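Local coordinates for putative membrane protein (Yersinia pestis CO92, PDB 5TF3), which is of unknown function, a small all-alpha domain of the DUF1198 family from a putative membrane protein, at residues 57-65 against 96-107; 86-94 against 114-123. One frame throughout, in Å; residues are numbered along the deposited sequence.

Contact 1: residues 57-65 against 96-107; sequences LVFIYHTFI and AALFYFAELDLD
Ala-96 and Ala-97 meet Leu-57 where two helices of this all-alpha bundle cross, their short axes at -74° and 10.6 Å apart at closest approach. The leucine side chain spans the distance between the helices: Leu-57 CD2 settles on the backbone at the two alanines, 3.7 Å from Ala-97 N, while Ala-97 CB reaches Ile-60 CG2 at 3.9 Å. One turn on, Tyr-100 receives the other branch of Leu-57, whose CD1 lies 3.4 Å from Tyr-100 CD2; the leucine thus forks over helix 91-100. Phe-101, where the chain turns out of the helix, packs its buried ring among Leu-57 CD2, Tyr-61 CD1 and Ile-65 CD1. Against Tyr-61 the rings are nearly parallel, planes at 26°, but offset, with centroids 5.8 Å apart, so little ring area faces ring. The phenol OH of Tyr-61 is bonded elsewhere, to Glu-30. Further along, Leu-104 CD1 touches Ile-65 CG2 at 4.0 Å. Leu-106 then points back toward the helix: its CD1 packs on Ile-65 CD1, and its CD2 lies 4.3 Å from Phe-64 CE2. Asp-107, N-cap of helix 108-122, ends the connection by bonding Glu-110 N through OD1. Side-chain packing across the contact is apolar, and its clearest directional element is a CH-pi interaction, with Ile-65 CD1 over one face of Phe-101, 3.8 Å from the ring centroid and 24° off its normal.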
loop_
_atom_site.group_PDB
_atom_site.type_symbol
_atom_site.label_atom_id
_atom_site.label_comp_id
_atom_site.label_asym_id
_atom_site.label_seq_id
_atom_site.Cartn_x
_atom_site.Cartn_y
_atom_site.Cartn_z
ATOM N N LEU A 57 -1.453 0.604 -0.521
ATOM C CA LEU A 57 -0.578 0.737 -1.687
ATOM C C LEU A 57 0.881 0.550 -1.298
ATOM O O LEU A 57 1.660 -0.044 -2.056
ATOM C CB LEU A 57 -0.757 2.105 -2.358
ATOM C CG LEU A 57 -1.964 2.289 -3.271
ATOM C CD1 LEU A 57 -1.940 3.687 -3.818
ATOM C CD2 LEU A 57 -1.943 1.282 -4.392
ATOM N N VAL A 58 1.274 1.103 -0.148
ATOM C CA VAL A 58 2.606 0.853 0.407
ATOM C C VAL A 58 2.846 -0.646 0.560
ATOM O O VAL A 58 3.880 -1.178 0.135
ATOM C CB VAL A 58 2.757 1.594 1.749
ATOM C CG1 VAL A 58 4.081 1.254 2.423
ATOM C CG2 VAL A 58 2.657 3.107 1.521
ATOM N N PHE A 59 1.887 -1.352 1.159
ATOM C CA PHE A 59 2.001 -2.803 1.307
ATOM C C PHE A 59 2.176 -3.489 -0.049
ATOM O O PHE A 59 3.104 -4.279 -0.241
ATOM C CB PHE A 59 0.757 -3.334 2.032
ATOM C CG PHE A 59 0.676 -4.836 2.109
ATOM C CD1 PHE A 59 0.054 -5.570 1.100
ATOM C CD2 PHE A 59 1.190 -5.514 3.207
ATOM C CE1 PHE A 59 -0.017 -6.952 1.160
ATOM C CE2 PHE A 59 1.112 -6.896 3.291
ATOM C CZ PHE A 59 0.504 -7.624 2.256
ATOM N N ILE A 60 1.286 -3.201 -1.003
ATOM C CA ILE A 60 1.365 -3.857 -2.311
ATOM C C ILE A 60 2.699 -3.569 -2.983
ATOM O O ILE A 60 3.334 -4.470 -3.545
ATOM C CB ILE A 60 0.188 -3.421 -3.200
ATOM C CG1 ILE A 60 -1.124 -4.052 -2.702
ATOM C CG2 ILE A 60 0.493 -3.756 -4.682
ATOM C CD1 ILE A 60 -2.382 -3.516 -3.377
ATOM N N TYR A 61 3.162 -2.318 -2.915
ATOM C CA TYR A 61 4.429 -1.966 -3.552
ATOM C C TYR A 61 5.580 -2.767 -2.966
ATOM O O TYR A 61 6.373 -3.367 -3.698
ATOM C CB TYR A 61 4.705 -0.461 -3.427
ATOM C CG TYR A 61 6.080 -0.082 -3.966
ATOM C CD1 TYR A 61 6.308 0.029 -5.344
ATOM C CD2 TYR A 61 7.157 0.126 -3.106
ATOM C CE1 TYR A 61 7.569 0.349 -5.844
ATOM C CE2 TYR A 61 8.426 0.452 -3.600
ATOM C CZ TYR A 61 8.621 0.560 -4.963
ATOM O OH TYR A 61 9.871 0.876 -5.444
ATOM N N HIS A 62 5.698 -2.790 -1.641
ATOM C CA HIS A 62 6.849 -3.457 -1.043
ATOM C C HIS A 62 6.734 -4.979 -1.070
ATOM O O HIS A 62 7.760 -5.655 -0.950
ATOM C CB HIS A 62 7.073 -2.935 0.383
ATOM C CG HIS A 62 7.597 -1.537 0.393
ATOM N ND1 HIS A 62 8.890 -1.231 0.022
ATOM C CD2 HIS A 62 6.980 -0.353 0.615
ATOM C CE1 HIS A 62 9.063 0.077 0.075
ATOM N NE2 HIS A 62 7.917 0.635 0.423
ATOM N N THR A 63 5.537 -5.539 -1.277
ATOM C CA THR A 63 5.437 -6.992 -1.354
ATOM C C THR A 63 5.304 -7.451 -2.805
ATOM O O THR A 63 6.305 -7.838 -3.412
ATOM C CB THR A 63 4.279 -7.510 -0.494
ATOM O OG1 THR A 63 3.033 -6.963 -0.947
ATOM C CG2 THR A 63 4.507 -7.141 1.011
ATOM N N PHE A 64 4.093 -7.418 -3.381
ATOM C CA PHE A 64 3.909 -7.930 -4.742
ATOM C C PHE A 64 4.890 -7.310 -5.734
ATOM O O PHE A 64 5.476 -8.009 -6.569
ATOM C CB PHE A 64 2.483 -7.680 -5.229
ATOM C CG PHE A 64 2.247 -8.144 -6.655
ATOM C CD1 PHE A 64 2.102 -9.497 -6.941
ATOM C CD2 PHE A 64 2.179 -7.229 -7.700
ATOM C CE1 PHE A 64 1.881 -9.930 -8.246
ATOM C CE2 PHE A 64 1.957 -7.647 -9.017
ATOM C CZ PHE A 64 1.815 -8.996 -9.291
ATOM N N ILE A 65 5.070 -5.994 -5.680
ATOM C CA ILE A 65 5.840 -5.361 -6.746
ATOM C C ILE A 65 7.340 -5.600 -6.564
ATOM O O ILE A 65 8.030 -5.966 -7.518
ATOM C CB ILE A 65 5.483 -3.865 -6.846
ATOM C CG1 ILE A 65 4.002 -3.729 -7.229
ATOM C CG2 ILE A 65 6.389 -3.159 -7.866
ATOM C CD1 ILE A 65 3.513 -2.310 -7.548
ATOM N N ALA A 96 -6.583 -0.230 -7.349
ATOM C CA ALA A 96 -5.872 1.041 -7.211
ATOM C C ALA A 96 -4.397 0.892 -7.556
ATOM O O ALA A 96 -3.786 1.801 -8.127
ATOM C CB ALA A 96 -6.019 1.576 -5.784
ATOM N N ALA A 97 -3.801 -0.239 -7.190
ATOM C CA ALA A 97 -2.432 -0.506 -7.601
ATOM C C ALA A 97 -2.304 -0.531 -9.119
ATOM O O ALA A 97 -1.323 -0.020 -9.672
ATOM C CB ALA A 97 -1.963 -1.829 -7.007
ATOM N N LEU A 98 -3.276 -1.131 -9.812
ATOM C CA LEU A 98 -3.176 -1.276 -11.262
ATOM C C LEU A 98 -3.209 0.068 -11.970
ATOM O O LEU A 98 -2.720 0.185 -13.103
ATOM C CB LEU A 98 -4.302 -2.167 -11.791
ATOM C CG LEU A 98 -4.059 -3.648 -11.514
ATOM C CD1 LEU A 98 -5.172 -4.523 -12.061
ATOM C CD2 LEU A 98 -2.713 -4.068 -12.085
ATOM N N PHE A 99 -3.798 1.088 -11.352
ATOM C CA PHE A 99 -3.677 2.403 -11.960
ATOM C C PHE A 99 -2.355 3.072 -11.600
ATOM O O PHE A 99 -1.595 3.483 -12.483
ATOM C CB PHE A 99 -4.805 3.327 -11.546
ATOM C CG PHE A 99 -4.507 4.756 -11.886
ATOM C CD1 PHE A 99 -4.479 5.168 -13.213
ATOM C CD2 PHE A 99 -4.162 5.664 -10.910
ATOM C CE1 PHE A 99 -4.194 6.478 -13.556
ATOM C CE2 PHE A 99 -3.873 6.982 -11.246
ATOM C CZ PHE A 99 -3.879 7.383 -12.569
ATOM N N TYR A 100 -2.086 3.227 -10.297
ATOM C CA TYR A 100 -0.981 4.090 -9.879
ATOM C C TYR A 100 0.352 3.579 -10.400
ATOM O O TYR A 100 1.257 4.382 -10.680
ATOM C CB TYR A 100 -0.955 4.229 -8.357
ATOM C CG TYR A 100 -2.035 5.138 -7.802
ATOM C CD1 TYR A 100 -2.133 6.467 -8.201
ATOM C CD2 TYR A 100 -2.951 4.669 -6.871
ATOM C CE1 TYR A 100 -3.129 7.302 -7.691
ATOM C CE2 TYR A 100 -3.935 5.493 -6.346
ATOM C CZ TYR A 100 -4.026 6.803 -6.762
ATOM O OH TYR A 100 -5.014 7.610 -6.242
ATOM N N PHE A 101 0.478 2.260 -10.587
ATOM C CA PHE A 101 1.693 1.656 -11.123
ATOM C C PHE A 101 1.514 1.180 -12.571
ATOM O O PHE A 101 2.193 0.253 -13.017
ATOM C CB PHE A 101 2.150 0.516 -10.211
ATOM C CG PHE A 101 2.344 0.944 -8.778
ATOM C CD1 PHE A 101 3.384 1.798 -8.432
ATOM C CD2 PHE A 101 1.470 0.524 -7.784
ATOM C CE1 PHE A 101 3.563 2.212 -7.118
ATOM C CE2 PHE A 101 1.638 0.926 -6.472
ATOM C CZ PHE A 101 2.687 1.770 -6.134
ATOM N N ALA A 102 0.638 1.846 -13.323
ATOM C CA ALA A 102 0.317 1.405 -14.684
ATOM C C ALA A 102 1.557 1.326 -15.570
ATOM O O ALA A 102 1.687 0.405 -16.384
ATOM C CB ALA A 102 -0.718 2.340 -15.298
ATOM N N GLU A 103 2.487 2.269 -15.416
ATOM C CA GLU A 103 3.691 2.280 -16.244
ATOM C C GLU A 103 4.584 1.065 -16.016
ATOM O O GLU A 103 5.445 0.777 -16.858
ATOM C CB GLU A 103 4.486 3.560 -15.987
ATOM C CG GLU A 103 3.756 4.828 -16.402
ATOM C CD GLU A 103 4.626 6.070 -16.257
ATOM O OE1 GLU A 103 5.644 5.997 -15.526
ATOM O OE2 GLU A 103 4.295 7.110 -16.877
ATOM N N LEU A 104 4.415 0.361 -14.893
ATOM C CA LEU A 104 5.158 -0.863 -14.617
ATOM C C LEU A 104 4.605 -2.069 -15.356
ATOM O O LEU A 104 5.263 -3.114 -15.367
ATOM C CB LEU A 104 5.154 -1.162 -13.115
ATOM C CG LEU A 104 5.717 -0.049 -12.245
ATOM C CD1 LEU A 104 5.824 -0.505 -10.788
ATOM C CD2 LEU A 104 7.065 0.329 -12.784
ATOM N N ASP A 105 3.407 -1.959 -15.934
ATOM C CA ASP A 105 2.821 -3.023 -16.751
ATOM C C ASP A 105 2.562 -4.272 -15.907
ATOM O O ASP A 105 2.938 -5.386 -16.273
ATOM C CB ASP A 105 3.721 -3.346 -17.950
ATOM C CG ASP A 105 2.948 -3.504 -19.245
ATOM O OD1 ASP A 105 1.883 -4.159 -19.237
ATOM O OD2 ASP A 105 3.416 -2.969 -20.276
ATOM N N LEU A 106 1.925 -4.072 -14.756
ATOM C CA LEU A 106 1.720 -5.167 -13.819
ATOM C C LEU A 106 0.775 -6.216 -14.395
ATOM O O LEU A 106 -0.137 -5.919 -15.170
ATOM C CB LEU A 106 1.159 -4.651 -12.495
ATOM C CG LEU A 106 2.010 -3.660 -11.702
ATOM C CD1 LEU A 106 1.238 -3.225 -10.471
ATOM C CD2 LEU A 106 3.357 -4.263 -11.326
ATOM N N ASP A 107 0.987 -7.458 -13.987
ATOM C CA ASP A 107 0.172 -8.566 -14.463
ATOM C C ASP A 107 -1.060 -8.659 -13.571
ATOM O O ASP A 107 -0.964 -9.052 -12.405
ATOM C CB ASP A 107 0.998 -9.846 -14.463
ATOM C CG ASP A 107 0.249 -11.025 -15.028
ATOM O OD1 ASP A 107 -0.994 -11.027 -14.968
ATOM O OD2 ASP A 107 0.920 -11.952 -15.520
#

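Contact 2: residues 86-94 against 114-123; sequences SPILAAEHT and FRRHYNLHFN
A polar loop-to-helix contact joins the extended chain leading into helix 91-100 to the C-terminal half of helix 108-122, at the periphery of the bundle. Its centre is the backbone of Leu-89, which the Asn-119 carboxamide grips at both ends: Leu-89 N donates to OD1 of Asn-119 at 3.1 Å, almost straight at 175°, and Asn-119 ND2 donates to Leu-89 O at 2.8 Å. Leu-89 O lies close to the plane of the Asn-119 amide, and the paired bonds fix the rotation of that group. In the conformer modelled here, Leu-89 O also takes Arg-115 NH2 at 2.7 Å, a more bent bond (136°). The guanidinium then lies with one face over the Ala-90 to Ala-91 peptide, a placement that remains doubtful because a second conformer exists and Ala-91 N meets NE and NH1 donor against donor. The apolar parts pack too, Leu-89 CD2 resting 3.8 Å from Arg-115 CB and Leu-89 CB lying against Tyr-118. A second carbonyl, Pro-87 O, accepts the Tyr-118 hydroxyl at 2.7 Å in the carbonyl plane and at the ring's edge; Asn-123 ND2 adds a weak bond at 3.3 Å, while Asn-123 OD1 is taken by Arg-77. On the loop side, Ser-86 OG accepts from Ile-88 N in an ST turn. The arrangement is an asparagine carboxamide paired with the N-H and C=O of one extended residue, much as a neighbouring strand would pair, here joining loop to helix in an all-alpha fold.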
loop_
_atom_site.group_PDB
_atom_site.type_symbol
_atom_site.label_atom_id
_atom_site.label_comp_id
_atom_site.label_asym_id
_atom_site.label_seq_id
_atom_site.Cartn_x
_atom_site.Cartn_y
_atom_site.Cartn_z
ATOM N N SER A 86 -6.547 -3.151 9.164
ATOM C CA SER A 86 -6.880 -4.543 8.885
ATOM C C SER A 86 -5.860 -5.140 7.919
ATOM O O SER A 86 -5.557 -4.524 6.888
ATOM C CB SER A 86 -8.278 -4.671 8.286
ATOM O OG SER A 86 -8.472 -5.991 7.805
ATOM N N PRO A 87 -5.304 -6.317 8.209
ATOM C CA PRO A 87 -4.396 -6.958 7.254
ATOM C C PRO A 87 -5.117 -7.616 6.085
ATOM O O PRO A 87 -4.456 -8.194 5.216
ATOM C CB PRO A 87 -3.684 -8.011 8.121
ATOM C CG PRO A 87 -4.717 -8.388 9.135
ATOM C CD PRO A 87 -5.540 -7.150 9.401
ATOM N N ILE A 88 -6.448 -7.559 6.031
ATOM C CA ILE A 88 -7.164 -8.141 4.903
ATOM C C ILE A 88 -6.976 -7.252 3.683
ATOM O O ILE A 88 -7.176 -6.033 3.740
ATOM C CB ILE A 88 -8.648 -8.333 5.241
ATOM C CG1 ILE A 88 -8.818 -9.340 6.378
ATOM C CG2 ILE A 88 -9.419 -8.813 4.015
ATOM C CD1 ILE A 88 -10.263 -9.559 6.758
ATOM N N LEU A 89 -6.560 -7.852 2.577
ATOM C CA LEU A 89 -6.313 -7.124 1.341
ATOM C C LEU A 89 -7.504 -7.336 0.411
ATOM O O LEU A 89 -7.890 -8.478 0.135
ATOM C CB LEU A 89 -5.008 -7.589 0.689
ATOM C CG LEU A 89 -4.558 -6.816 -0.546
ATOM C CD1 LEU A 89 -4.097 -5.422 -0.164
ATOM C CD2 LEU A 89 -3.482 -7.563 -1.324
ATOM N N ALA A 90 -8.108 -6.238 -0.032
ATOM C CA ALA A 90 -9.361 -6.288 -0.772
ATOM C C ALA A 90 -9.139 -5.884 -2.224
ATOM O O ALA A 90 -8.110 -5.306 -2.579
ATOM C CB ALA A 90 -10.413 -5.381 -0.126
ATOM N N ALA A 91 -10.136 -6.194 -3.059
ATOM C CA ALA A 91 -10.020 -5.986 -4.502
ATOM C C ALA A 91 -9.811 -4.523 -4.852
ATOM O O ALA A 91 -9.183 -4.209 -5.871
ATOM C CB ALA A 91 -11.269 -6.501 -5.219
ATOM N N GLU A 92 -10.353 -3.612 -4.052
ATOM C CA GLU A 92 -10.181 -2.212 -4.391
ATOM C C GLU A 92 -8.739 -1.764 -4.180
ATOM O O GLU A 92 -8.292 -0.811 -4.828
ATOM C CB GLU A 92 -11.140 -1.361 -3.573
ATOM C CG GLU A 92 -11.165 -1.715 -2.112
ATOM C CD GLU A 92 -11.425 -0.494 -1.259
ATOM O OE1 GLU A 92 -11.472 -0.629 -0.014
ATOM O OE2 GLU A 92 -11.572 0.610 -1.839
ATOM N N HIS A 93 -7.996 -2.448 -3.297
ATOM C CA HIS A 93 -6.591 -2.101 -3.079
ATOM C C HIS A 93 -5.750 -2.458 -4.298
ATOM O O HIS A 93 -4.932 -1.653 -4.759
ATOM C CB HIS A 93 -6.058 -2.818 -1.838
ATOM C CG HIS A 93 -6.835 -2.529 -0.594
ATOM N ND1 HIS A 93 -7.142 -3.499 0.339
ATOM C CD2 HIS A 93 -7.383 -1.378 -0.137
ATOM C CE1 HIS A 93 -7.843 -2.957 1.319
ATOM N NE2 HIS A 93 -7.998 -1.669 1.055
ATOM N N THR A 94 -5.963 -3.654 -4.859
ATOM C CA THR A 94 -5.161 -4.074 -6.001
ATOM C C THR A 94 -5.601 -3.364 -7.274
ATOM O O THR A 94 -4.778 -3.111 -8.160
ATOM C CB THR A 94 -5.234 -5.598 -6.166
ATOM O OG1 THR A 94 -6.589 -6.030 -6.015
ATOM C CG2 THR A 94 -4.349 -6.293 -5.107
ATOM N N PHE A 114 -1.956 -13.102 -6.199
ATOM C CA PHE A 114 -1.198 -12.716 -5.010
ATOM C C PHE A 114 -2.139 -12.376 -3.860
ATOM O O PHE A 114 -1.951 -12.838 -2.726
ATOM C CB PHE A 114 -0.270 -11.538 -5.328
ATOM C CG PHE A 114 0.322 -10.891 -4.100
ATOM C CD1 PHE A 114 1.451 -11.436 -3.482
ATOM C CD2 PHE A 114 -0.265 -9.767 -3.541
ATOM C CE1 PHE A 114 1.998 -10.846 -2.325
ATOM C CE2 PHE A 114 0.274 -9.180 -2.381
ATOM C CZ PHE A 114 1.404 -9.719 -1.781
ATOM N N ARG A 115 -3.178 -11.577 -4.140
ATOM C CA ARG A 115 -4.121 -11.209 -3.087
ATOM C C ARG A 115 -4.852 -12.434 -2.552
ATOM O O ARG A 115 -5.025 -12.586 -1.335
ATOM C CB ARG A 115 -5.128 -10.176 -3.605
ATOM C CG ARG A 115 -6.349 -10.003 -2.696
ATOM C CD ARG A 115 -7.041 -8.645 -2.878
ATOM N NE ARG A 115 -8.338 -8.739 -3.545
ATOM C CZ ARG A 115 -9.459 -9.191 -2.978
ATOM N NH1 ARG A 115 -10.587 -9.233 -3.676
ATOM N NH2 ARG A 115 -9.457 -9.604 -1.719
ATOM N N ARG A 116 -5.285 -13.321 -3.444
ATOM C CA ARG A 116 -6.013 -14.507 -2.993
ATOM C C ARG A 116 -5.127 -15.397 -2.128
ATOM O O ARG A 116 -5.548 -15.857 -1.057
ATOM C CB ARG A 116 -6.554 -15.283 -4.192
ATOM C CG ARG A 116 -7.594 -16.371 -3.798
ATOM C CD ARG A 116 -8.103 -17.090 -5.039
ATOM N NE ARG A 116 -7.022 -17.862 -5.633
ATOM C CZ ARG A 116 -6.649 -19.065 -5.217
ATOM N NH1 ARG A 116 -7.278 -19.653 -4.199
ATOM N NH2 ARG A 116 -5.642 -19.677 -5.821
ATOM N N HIS A 117 -3.899 -15.658 -2.576
ATOM C CA HIS A 117 -3.008 -16.499 -1.784
ATOM C C HIS A 117 -2.571 -15.800 -0.501
ATOM O O HIS A 117 -2.382 -16.459 0.526
ATOM C CB HIS A 117 -1.795 -16.919 -2.618
ATOM C CG HIS A 117 -2.094 -17.997 -3.615
ATOM N ND1 HIS A 117 -2.394 -17.729 -4.934
ATOM C CD2 HIS A 117 -2.157 -19.343 -3.482
ATOM C CE1 HIS A 117 -2.624 -18.864 -5.570
ATOM N NE2 HIS A 117 -2.484 -19.858 -4.713
ATOM N N TYR A 118 -2.425 -14.475 -0.535
ATOM C CA TYR A 118 -2.027 -13.739 0.660
ATOM C C TYR A 118 -3.083 -13.860 1.749
ATOM O O TYR A 118 -2.770 -14.171 2.901
ATOM C CB TYR A 118 -1.771 -12.263 0.321
ATOM C CG TYR A 118 -1.797 -11.400 1.559
ATOM C CD1 TYR A 118 -0.763 -11.471 2.502
ATOM C CD2 TYR A 118 -2.863 -10.537 1.806
ATOM C CE1 TYR A 118 -0.796 -10.712 3.660
ATOM C CE2 TYR A 118 -2.899 -9.762 2.950
ATOM C CZ TYR A 118 -1.865 -9.858 3.872
ATOM O OH TYR A 118 -1.894 -9.099 5.016
ATOM N N ASN A 119 -4.349 -13.628 1.402
ATOM C CA ASN A 119 -5.398 -13.716 2.412
ATOM C C ASN A 119 -5.546 -15.144 2.922
ATOM O O ASN A 119 -5.694 -15.373 4.128
ATOM C CB ASN A 119 -6.718 -13.192 1.833
ATOM C CG ASN A 119 -6.735 -11.682 1.707
ATOM O OD1 ASN A 119 -6.281 -10.960 2.604
ATOM N ND2 ASN A 119 -7.241 -11.190 0.575
ATOM N N LEU A 120 -5.468 -16.117 2.018
ATOM C CA LEU A 120 -5.583 -17.517 2.407
ATOM C C LEU A 120 -4.448 -17.936 3.340
ATOM O O LEU A 120 -4.681 -18.617 4.344
ATOM C CB LEU A 120 -5.600 -18.385 1.152
ATOM C CG LEU A 120 -5.597 -19.891 1.376
ATOM C CD1 LEU A 120 -6.890 -20.288 2.072
ATOM C CD2 LEU A 120 -5.424 -20.628 0.052
ATOM N N HIS A 121 -3.211 -17.555 3.010
ATOM C CA HIS A 121 -2.036 -18.024 3.744
ATOM C C HIS A 121 -1.897 -17.331 5.096
ATOM O O HIS A 121 -1.520 -17.970 6.085
ATOM C CB HIS A 121 -0.775 -17.798 2.895
ATOM C CG HIS A 121 0.485 -18.375 3.481
ATOM N ND1 HIS A 121 0.880 -19.679 3.264
ATOM C CD2 HIS A 121 1.446 -17.819 4.259
ATOM C CE1 HIS A 121 2.023 -19.905 3.891
ATOM N NE2 HIS A 121 2.394 -18.790 4.493
ATOM N N PHE A 122 -2.194 -16.028 5.160
ATOM C CA PHE A 122 -1.852 -15.237 6.332
ATOM C C PHE A 122 -3.028 -14.815 7.195
ATOM O O PHE A 122 -2.809 -14.459 8.351
ATOM C CB PHE A 122 -1.114 -13.958 5.924
ATOM C CG PHE A 122 0.295 -14.182 5.488
ATOM C CD1 PHE A 122 1.326 -14.183 6.418
ATOM C CD2 PHE A 122 0.596 -14.361 4.141
ATOM C CE1 PHE A 122 2.630 -14.372 6.017
ATOM C CE2 PHE A 122 1.894 -14.560 3.730
ATOM C CZ PHE A 122 2.917 -14.551 4.668
ATOM N N ASN A 123 -4.246 -14.775 6.675
ATOM C CA ASN A 123 -5.283 -14.233 7.541
ATOM C C ASN A 123 -6.180 -15.369 8.007
ATOM O O ASN A 123 -6.957 -15.904 7.209
ATOM C CB ASN A 123 -6.085 -13.152 6.817
ATOM C CG ASN A 123 -5.242 -11.910 6.542
ATOM O OD1 ASN A 123 -4.561 -11.410 7.432
ATOM N ND2 ASN A 123 -5.265 -11.430 5.316
#

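In the fold
From the N terminus, the chain first lays down helices 2-17, 22-29 and 33-45 before helix 48-65 supplies the first segment of contact 1. That contact closes a loop over 30 residues, through helix 70-82 and into helix 91-100. Contact 2 opens inside this loop, at 86-94, and closes beyond it, at 114-123, so the two cross rather than nest. Both use helix 91-100, its start in contact 2 and its end in contact 1. Their centres are 14 Å apart, yet they touch: Thr-63 OG1 lies 3.3 Å from Phe-114 CZ, and Phe-59 CZ lies 3.6 Å from Tyr-118 CE1. Helices 48-65, 91-100 and 108-122 are thereby tied into one packed unit.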